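Local structure of rhodopsin (Todarodes pacificus, 2Z73) at residues 322-325 with 326-330. The protein absorbs light through its bound 11-cis retinal and, once the chromophore isomerises, activates a Gq-type G protein to start phospholipase C signalling in squid vision. Sequence-based numbering, arbitrary orientation.
Sequences FREA and ISQTF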
loop_
_atom_site.group_PDB
_atom_site.type_symbol
_atom_site.label_atom_id
_atom_site.label_comp_id
_atom_site.label_asym_id
_atom_site.label_seq_id
_atom_site.Cartn_x
_atom_site.Cartn_y
_atom_site.Cartn_z
ATOM N N PHE A 322 -12.448 2.626 -13.528
ATOM C CA PHE A 322 -12.364 3.597 -12.444
ATOM C C PHE A 322 -12.362 5.012 -12.995
ATOM O O PHE A 322 -13.033 5.899 -12.464
ATOM C CB PHE A 322 -11.099 3.368 -11.625
ATOM C CG PHE A 322 -10.937 4.323 -10.480
ATOM C CD1 PHE A 322 -11.893 4.396 -9.475
ATOM C CD2 PHE A 322 -9.820 5.142 -10.398
ATOM C CE1 PHE A 322 -11.736 5.267 -8.407
ATOM C CE2 PHE A 322 -9.652 6.016 -9.333
ATOM C CZ PHE A 322 -10.612 6.079 -8.334
ATOM N N ARG A 323 -11.606 5.228 -14.062
ATOM C CA ARG A 323 -11.542 6.546 -14.675
ATOM C C ARG A 323 -12.904 6.919 -15.238
ATOM O O ARG A 323 -13.276 8.095 -15.282
ATOM C CB ARG A 323 -10.496 6.561 -15.798
ATOM C CG ARG A 323 -9.065 6.718 -15.310
ATOM C CD ARG A 323 -8.074 6.451 -16.423
ATOM N NE ARG A 323 -8.300 7.273 -17.612
ATOM C CZ ARG A 323 -8.005 8.567 -17.715
ATOM N NH1 ARG A 323 -7.457 9.219 -16.694
ATOM N NH2 ARG A 323 -8.248 9.209 -18.847
ATOM N N GLU A 324 -13.646 5.909 -15.666
ATOM C CA GLU A 324 -14.975 6.126 -16.225
ATOM C C GLU A 324 -15.808 6.737 -15.102
ATOM O O GLU A 324 -16.277 7.871 -15.188
ATOM C CB GLU A 324 -15.562 4.778 -16.657
ATOM C CG GLU A 324 -16.567 4.819 -17.790
ATOM C CD GLU A 324 -17.307 3.500 -17.935
ATOM O OE1 GLU A 324 -17.981 3.295 -18.966
ATOM O OE2 GLU A 324 -17.218 2.667 -17.000
ATOM N N ALA A 325 -15.958 5.971 -14.030
ATOM C CA ALA A 325 -16.717 6.395 -12.863
ATOM C C ALA A 325 -16.373 7.811 -12.410
ATOM O O ALA A 325 -17.258 8.605 -12.109
ATOM C CB ALA A 325 -16.485 5.399 -11.714
ATOM N N ILE A 326 -15.092 8.136 -12.348
ATOM C CA ILE A 326 -14.712 9.474 -11.915
ATOM C C ILE A 326 -15.335 10.514 -12.835
ATOM O O ILE A 326 -15.970 11.460 -12.376
ATOM C CB ILE A 326 -13.162 9.655 -11.886
ATOM C CG1 ILE A 326 -12.548 8.716 -10.848
ATOM C CG2 ILE A 326 -12.801 11.093 -11.512
ATOM C CD1 ILE A 326 -11.068 8.919 -10.651
ATOM N N SER A 327 -15.163 10.323 -14.137
ATOM C CA SER A 327 -15.702 11.261 -15.123
ATOM C C SER A 327 -17.201 11.465 -14.938
ATOM O O SER A 327 -17.736 12.533 -15.240
ATOM C CB SER A 327 -15.426 10.750 -16.539
ATOM O OG SER A 327 -16.181 9.586 -16.821
ATOM N N GLN A 328 -17.862 10.429 -14.430
ATOM C CA GLN A 328 -19.304 10.444 -14.194
ATOM C C GLN A 328 -19.721 10.973 -12.822
ATOM O O GLN A 328 -20.894 11.248 -12.610
ATOM C CB GLN A 328 -19.876 9.030 -14.362
ATOM C CG GLN A 328 -19.953 8.529 -15.796
ATOM C CD GLN A 328 -19.988 7.011 -15.884
ATOM O OE1 GLN A 328 -20.600 6.453 -16.787
ATOM N NE2 GLN A 328 -19.311 6.338 -14.954
ATOM N N THR A 329 -18.786 11.115 -11.886
ATOM C CA THR A 329 -19.164 11.600 -10.561
ATOM C C THR A 329 -18.341 12.789 -10.034
ATOM O O THR A 329 -18.895 13.724 -9.461
ATOM C CB THR A 329 -19.131 10.441 -9.538
ATOM O OG1 THR A 329 -17.783 10.164 -9.152
ATOM C CG2 THR A 329 -19.711 9.186 -10.158
ATOM N N PHE A 330 -17.027 12.754 -10.219
ATOM C CA PHE A 330 -16.155 13.837 -9.770
ATOM C C PHE A 330 -15.241 14.240 -10.928
ATOM O O PHE A 330 -14.032 14.425 -10.761
ATOM C CB PHE A 330 -15.318 13.377 -8.566
ATOM C CG PHE A 330 -16.143 12.969 -7.381
ATOM C CD1 PHE A 330 -16.859 13.917 -6.656
ATOM C CD2 PHE A 330 -16.234 11.633 -7.012
ATOM C CE1 PHE A 330 -17.659 13.537 -5.578
ATOM C CE2 PHE A 330 -17.032 11.240 -5.937
ATOM C CZ PHE A 330 -17.747 12.197 -5.218
#
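The Phe322 ring takes Ile326, one helical turn on, over one face: the methyl CD1 sits 3.9 Å from the ring centroid in a CH-pi contact, and CG1 also stands over the centre of that face. CD1 closes to 3.5 Å from CE2. With CG anti to the backbone N (chi1 -180°), the phenyl group slants forward, toward the C-terminal end of the helix, and lays its face against this branch. The aromatic ring of Phe59 also meets it, and a docosane molecule lies close by. Without the phenyl group, as with an alanine here, the Ile326 methyl would probably lose its aromatic seat and a gap open beside Leu58 of helix 31-61, which Phe322, Ala325 and Ile326 all touch. Behind the side chains the backbone keeps its i to i+4 bonds, Ile326 N to Phe322 O at 3.0 Å and Ser327 N to Arg323 O at 3.1 Å. The O of Glu324 accepts the N-H of Gln328 in its carbonyl plane. Arg323 points elsewhere, to a salt bridge with Glu343 and to the backbone oxygens of Ser316 and Cys337. Towards the end of the helix Ile326 O accepts from both Thr329 N and Phe330 N, at 2.9 and 2.7 Å. This is the short amphipathic helix 8 of class A receptors, which follows transmembrane helix 7 on the cytoplasmic side and packs its apolar face against helix 1.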